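Long-range contacts in B-agarase (Saccharophagus degradans, PDB 4BQ2), which hydrolyses beta-linkages in agarose as a family 50 exo-beta-agarase, probably releasing short sugars from the chain ends: residues G137-P142 / A710-N715; V153-V158 / S662-L667. All coordinates share one frame; numbering follows the deposited sequence.

Contact 1 (G137-P142 / A710-N715); sequences GLRSNP and AYDGEN
Asp712 opens the interface: its carbonyl O takes a hydrogen bond from Arg139 NH2 at 2.8 Å, with an N-H...O angle of 151°. Here a loop of the CBM-like beta domain, between strands 110-115 and 150-155, meets a loop that follows strand 693-699 of the hydrolase domain, probably a (beta/alpha)8 barrel as in related families, and the second loop is shaped by an Asx turn. In that turn Asp712 OD1 receives Glu714 N from above the carboxylate plane, while a salt bridge to Arg709 engages the same oxygen. The other oxygen, OD2, forms a long salt bridge to Arg139 NH2 at 3.7 Å, and water 2 links the same two groups by hydrogen bonds. Asp712 O lies in the guanidinium plane, whereas the carboxylate is turned 74° from it. At Gly713 the backbones come together. This glycine, at positive phi, brings its CA to 3.3 Å from Gly137 O, and its carbonyl O accepts a bent hydrogen bond from Arg139 N at 3.1 Å. Glu714 lays its CG over one face of the guanidinium, 3.7 Å from Arg139 NH2. Water 1, in the guanidinium plane, accepts from Arg139 NH1 and donates to Glu714 OE2, which also hydrogen-bonds a glycerol, probably from the crystallisation liquor. The guanidinium reaches Asp712, Glu714 and the two waters because CG sets out opposite the backbone N (chi1 -172°) and the chain then bends at chi2 and chi3. Asn715 finishes the segment with its amide directed at the first loop. Its OD1 packs against Arg139 CB and is buried without a polar partner in the model, while ND2 donates in the carbonyl plane to Ser140 O at 2.9 Å.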
loop_
_atom_site.group_PDB
_atom_site.type_symbol
_atom_site.label_atom_id
_atom_site.label_comp_id
_atom_site.label_asym_id
_atom_site.label_seq_id
_atom_site.Cartn_x
_atom_site.Cartn_y
_atom_site.Cartn_z
ATOM N N GLY A 137 8.086 -15.478 -3.733
ATOM C CA GLY A 137 8.360 -14.043 -3.795
ATOM C C GLY A 137 7.270 -13.260 -4.504
ATOM O O GLY A 137 7.496 -12.110 -4.921
ATOM N N LEU A 138 6.099 -13.882 -4.621
ATOM C CA LEU A 138 4.876 -13.237 -5.079
ATOM C C LEU A 138 3.966 -13.035 -3.863
ATOM O O LEU A 138 3.893 -13.927 -3.009
ATOM C CB LEU A 138 4.175 -14.149 -6.078
ATOM C CG LEU A 138 4.657 -14.036 -7.537
ATOM C CD1 LEU A 138 6.089 -14.509 -7.694
ATOM C CD2 LEU A 138 3.708 -14.823 -8.418
ATOM N N ARG A 139 3.294 -11.873 -3.766
ATOM C CA ARG A 139 2.392 -11.612 -2.639
ATOM C C ARG A 139 1.246 -12.608 -2.655
ATOM O O ARG A 139 0.774 -13.031 -1.621
ATOM C CB ARG A 139 1.827 -10.168 -2.664
ATOM C CG ARG A 139 1.044 -9.811 -1.387
ATOM C CD ARG A 139 1.915 -10.020 -0.141
ATOM N NE ARG A 139 3.216 -9.339 -0.270
ATOM C CZ ARG A 139 3.495 -8.120 0.182
ATOM N NH1 ARG A 139 2.578 -7.414 0.856
ATOM N NH2 ARG A 139 4.711 -7.616 -0.010
ATOM N N SER A 140 0.802 -12.970 -3.854
ATOM C CA SER A 140 -0.108 -14.078 -4.031
ATOM C C SER A 140 0.297 -14.789 -5.307
ATOM O O SER A 140 0.792 -14.169 -6.283
ATOM C CB SER A 140 -1.561 -13.608 -4.114
ATOM O OG SER A 140 -2.435 -14.625 -3.649
ATOM N N ASN A 141 0.081 -16.097 -5.288
ATOM C CA ASN A 141 0.537 -16.976 -6.333
ATOM C C ASN A 141 -0.514 -17.245 -7.355
ATOM O O ASN A 141 -1.717 -17.130 -7.079
ATOM C CB ASN A 141 0.977 -18.333 -5.713
ATOM C CG ASN A 141 2.428 -18.333 -5.278
ATOM O OD1 ASN A 141 3.192 -17.426 -5.625
ATOM N ND2 ASN A 141 2.825 -19.342 -4.502
ATOM N N PRO A 142 -0.075 -17.701 -8.545
ATOM C CA PRO A 142 -1.060 -18.305 -9.429
ATOM C C PRO A 142 -1.622 -19.528 -8.713
ATOM O O PRO A 142 -0.972 -20.043 -7.807
ATOM C CB PRO A 142 -0.241 -18.711 -10.675
ATOM C CG PRO A 142 1.185 -18.658 -10.263
ATOM C CD PRO A 142 1.299 -17.734 -9.083
ATOM N N ALA A 710 10.849 -6.075 -7.151
ATOM C CA ALA A 710 12.069 -6.564 -6.488
ATOM C C ALA A 710 12.116 -6.273 -4.962
ATOM O O ALA A 710 12.570 -7.105 -4.161
ATOM C CB ALA A 710 13.303 -6.001 -7.213
ATOM N N TYR A 711 11.622 -5.105 -4.545
ATOM C CA TYR A 711 11.687 -4.720 -3.137
ATOM C C TYR A 711 10.993 -5.704 -2.191
ATOM O O TYR A 711 11.557 -6.065 -1.181
ATOM C CB TYR A 711 11.092 -3.312 -2.955
ATOM C CG TYR A 711 11.128 -2.719 -1.542
ATOM C CD1 TYR A 711 12.306 -2.737 -0.771
ATOM C CD2 TYR A 711 10.005 -2.057 -1.028
ATOM C CE1 TYR A 711 12.358 -2.123 0.476
ATOM C CE2 TYR A 711 10.037 -1.449 0.220
ATOM C CZ TYR A 711 11.203 -1.494 0.971
ATOM O OH TYR A 711 11.213 -0.907 2.218
ATOM N N ASP A 712 9.776 -6.139 -2.504
ATOM C CA ASP A 712 9.038 -6.896 -1.501
ATOM C C ASP A 712 7.971 -7.839 -2.042
ATOM O O ASP A 712 7.143 -8.335 -1.261
ATOM C CB ASP A 712 8.397 -5.897 -0.516
ATOM C CG ASP A 712 7.247 -5.146 -1.142
ATOM O OD1 ASP A 712 7.054 -5.293 -2.389
ATOM O OD2 ASP A 712 6.528 -4.437 -0.386
ATOM N N GLY A 713 7.931 -8.024 -3.372
ATOM C CA GLY A 713 7.035 -9.002 -4.004
ATOM C C GLY A 713 5.603 -8.551 -4.260
ATOM O O GLY A 713 4.787 -9.332 -4.759
ATOM N N GLU A 714 5.253 -7.311 -3.913
ATOM C CA GLU A 714 3.929 -6.823 -4.330
ATOM C C GLU A 714 3.821 -6.996 -5.858
ATOM O O GLU A 714 4.735 -6.581 -6.611
ATOM C CB GLU A 714 3.707 -5.347 -3.949
ATOM C CG GLU A 714 3.532 -5.096 -2.444
ATOM C CD GLU A 714 3.235 -3.641 -2.120
ATOM O OE1 GLU A 714 3.015 -2.834 -3.067
ATOM O OE2 GLU A 714 3.193 -3.300 -0.909
ATOM N N ASN A 715 2.708 -7.581 -6.292
ATOM C CA ASN A 715 2.485 -7.985 -7.677
ATOM C C ASN A 715 1.099 -7.595 -8.134
ATOM O O ASN A 715 0.361 -8.415 -8.685
ATOM C CB ASN A 715 2.730 -9.521 -7.853
ATOM C CG ASN A 715 1.790 -10.396 -7.007
ATOM O OD1 ASN A 715 1.177 -9.936 -6.032
ATOM N ND2 ASN A 715 1.655 -11.668 -7.401
HETATM O O HOH W 1 3.578 -4.610 1.417
HETATM O O HOH W 2 6.147 -5.684 2.113
#

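Contact 2 (V153-V158 / S662-L667); sequences VWMWGV and SYHPGL
Val153 places CG1 squarely over the imidazole of His664, 3.3 Å from the ring centroid and 7° off the ring normal, a CH-pi contact at the apolar centre of this interface. The methyl gets there because chi1 (178°) sets CG1 opposite the backbone N, leaving CG2 to touch Pro665 CD at 3.9 Å. The contact joins strand 150-155, in the CBM-like beta domain, to the loop of the hydrolase domain between strand 648-652 and helix 673-688. Met155 and Trp156 both face Thr99 of strand 97-104, a classic beta bulge, where the chain turns a corner. Met155, its chain bent at chi2 and chi3, brings SD obliquely to the His664 ring, 3.8 Å from His664 CE1, and carries CE on toward Leu667 CD2. That same leucine methyl abuts the edge of the Trp156 indole, 3.7 Å from Trp156 CZ3. Both imidazole nitrogens have polar partners. His664 NE2 gives a weak hydrogen bond to Trp154 O at 2.9 Å, the N-H...O angle being 128°, and ND1 accepts from Gly666 N within its own loop at 3.0 Å. Farther out, Ser662 OG donates to His664 O from above the carbonyl plane, and Leu667 O is taken by Gln85. With Gly666 N at ND1 and Val153 over a face, the ring's orientation probably rests more on its own loop and on packing than on the weak bond across the interface.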
loop_
_atom_site.group_PDB
_atom_site.type_symbol
_atom_site.label_atom_id
_atom_site.label_comp_id
_atom_site.label_asym_id
_atom_site.label_seq_id
_atom_site.Cartn_x
_atom_site.Cartn_y
_atom_site.Cartn_z
ATOM N N VAL A 153 -7.423 -14.455 -2.373
ATOM C CA VAL A 153 -6.067 -13.974 -2.594
ATOM C C VAL A 153 -5.367 -13.811 -1.268
ATOM O O VAL A 153 -5.961 -13.295 -0.319
ATOM C CB VAL A 153 -6.104 -12.607 -3.297
ATOM C CG1 VAL A 153 -4.725 -12.017 -3.520
ATOM C CG2 VAL A 153 -6.856 -12.731 -4.616
ATOM N N TRP A 154 -4.081 -14.141 -1.209
ATOM C CA TRP A 154 -3.345 -13.974 0.032
ATOM C C TRP A 154 -3.139 -12.490 0.337
ATOM O O TRP A 154 -2.734 -11.729 -0.548
ATOM C CB TRP A 154 -1.974 -14.650 -0.058
ATOM C CG TRP A 154 -1.217 -14.520 1.221
ATOM C CD1 TRP A 154 -0.118 -13.741 1.454
ATOM C CD2 TRP A 154 -1.514 -15.182 2.450
ATOM N NE1 TRP A 154 0.278 -13.855 2.770
ATOM C CE2 TRP A 154 -0.565 -14.743 3.400
ATOM C CE3 TRP A 154 -2.500 -16.112 2.846
ATOM C CZ2 TRP A 154 -0.543 -15.223 4.723
ATOM C CZ3 TRP A 154 -2.488 -16.587 4.181
ATOM C CH2 TRP A 154 -1.515 -16.133 5.100
ATOM N N MET A 155 -3.385 -12.109 1.596
ATOM C CA MET A 155 -3.183 -10.749 2.083
ATOM C C MET A 155 -2.067 -10.708 3.129
ATOM O O MET A 155 -0.994 -10.087 2.912
ATOM C CB MET A 155 -4.507 -10.163 2.622
ATOM C CG MET A 155 -5.623 -10.132 1.577
ATOM S SD MET A 155 -5.298 -9.004 0.196
ATOM C CE MET A 155 -5.866 -7.469 0.935
ATOM N N TRP A 156 -2.289 -11.362 4.266
ATOM C CA TRP A 156 -1.271 -11.387 5.337
ATOM C C TRP A 156 -1.688 -12.368 6.412
ATOM O O TRP A 156 -2.837 -12.835 6.427
ATOM C CB TRP A 156 -1.122 -9.994 5.993
ATOM C CG TRP A 156 -2.442 -9.318 6.225
ATOM C CD1 TRP A 156 -3.356 -9.585 7.205
ATOM C CD2 TRP A 156 -3.003 -8.273 5.430
ATOM N NE1 TRP A 156 -4.457 -8.765 7.072
ATOM C CE2 TRP A 156 -4.266 -7.957 5.979
ATOM C CE3 TRP A 156 -2.557 -7.569 4.296
ATOM C CZ2 TRP A 156 -5.092 -6.962 5.435
ATOM C CZ3 TRP A 156 -3.396 -6.589 3.738
ATOM C CH2 TRP A 156 -4.641 -6.291 4.319
ATOM N N GLY A 157 -0.759 -12.643 7.336
ATOM C CA GLY A 157 -1.078 -13.396 8.539
ATOM C C GLY A 157 -0.331 -14.722 8.582
ATOM O O GLY A 157 0.730 -14.895 7.944
ATOM N N VAL A 158 -0.902 -15.677 9.305
ATOM C CA VAL A 158 -0.214 -16.954 9.545
ATOM C C VAL A 158 -0.572 -17.975 8.457
ATOM O O VAL A 158 -1.755 -18.269 8.252
ATOM C CB VAL A 158 -0.523 -17.518 10.960
ATOM C CG1 VAL A 158 0.110 -18.895 11.124
ATOM C CG2 VAL A 158 -0.000 -16.575 12.038
ATOM N N SER A 662 -3.335 -10.334 -13.796
ATOM C CA SER A 662 -2.658 -10.291 -12.501
ATOM C C SER A 662 -3.050 -11.427 -11.570
ATOM O O SER A 662 -4.184 -11.828 -11.526
ATOM C CB SER A 662 -2.923 -8.950 -11.782
ATOM O OG SER A 662 -2.080 -8.844 -10.651
ATOM N N TYR A 663 -2.113 -11.880 -10.756
ATOM C CA TYR A 663 -2.435 -12.855 -9.711
ATOM C C TYR A 663 -2.996 -12.220 -8.447
ATOM O O TYR A 663 -3.409 -12.931 -7.543
ATOM C CB TYR A 663 -1.177 -13.606 -9.311
ATOM C CG TYR A 663 -0.446 -14.238 -10.478
ATOM C CD1 TYR A 663 -1.145 -14.934 -11.458
ATOM C CD2 TYR A 663 0.944 -14.161 -10.578
ATOM C CE1 TYR A 663 -0.493 -15.545 -12.516
ATOM C CE2 TYR A 663 1.606 -14.752 -11.644
ATOM C CZ TYR A 663 0.886 -15.442 -12.608
ATOM O OH TYR A 663 1.552 -16.032 -13.683
ATOM N N HIS A 664 -2.970 -10.896 -8.371
ATOM C CA HIS A 664 -3.331 -10.198 -7.140
ATOM C C HIS A 664 -3.842 -8.836 -7.545
ATOM O O HIS A 664 -3.166 -8.109 -8.289
ATOM C CB HIS A 664 -2.088 -10.037 -6.258
ATOM C CG HIS A 664 -2.392 -9.751 -4.817
ATOM N ND1 HIS A 664 -3.317 -8.806 -4.414
ATOM C CD2 HIS A 664 -1.858 -10.264 -3.686
ATOM C CE1 HIS A 664 -3.374 -8.792 -3.094
ATOM N NE2 HIS A 664 -2.495 -9.662 -2.630
ATOM N N PRO A 665 -5.062 -8.509 -7.113
ATOM C CA PRO A 665 -5.645 -7.226 -7.466
ATOM C C PRO A 665 -4.979 -6.050 -6.756
ATOM O O PRO A 665 -4.939 -4.959 -7.324
ATOM C CB PRO A 665 -7.103 -7.362 -7.063
ATOM C CG PRO A 665 -7.212 -8.581 -6.229
ATOM C CD PRO A 665 -5.948 -9.353 -6.285
ATOM N N GLY A 666 -4.376 -6.295 -5.596
ATOM C CA GLY A 666 -3.895 -5.225 -4.721
ATOM C C GLY A 666 -4.664 -5.197 -3.394
ATOM O O GLY A 666 -5.287 -6.179 -3.018
ATOM N N LEU A 667 -4.658 -4.062 -2.693
ATOM C CA LEU A 667 -5.332 -3.963 -1.378
ATOM C C LEU A 667 -6.874 -3.900 -1.396
ATOM O O LEU A 667 -7.564 -4.383 -0.493
ATOM C CB LEU A 667 -4.726 -2.787 -0.561
ATOM C CG LEU A 667 -3.265 -3.094 -0.179
ATOM C CD1 LEU A 667 -2.513 -1.881 0.350
ATOM C CD2 LEU A 667 -3.183 -4.257 0.828
#

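Both contacts are largely buried and join the CBM-like beta domain to loops of the hydrolase domain, with centres about 9 Å apart. Contact 1 is the more polar, built on an arginine, backbone carbonyls and waters between two irregular loops; contact 2 sets a strand against a loop and relies on apolar groups around a histidine, becoming partly exposed toward Trp156 and Leu667. They meet directly: Ser140 OG lies 3.0 Å from Trp154 N in a probable hydrogen bond, and Asn715 OD1 packs 3.3 Å from His664 CB. On each side of the domain boundary, therefore, a segment of contact 1 touches one of contact 2, making one continuous interface.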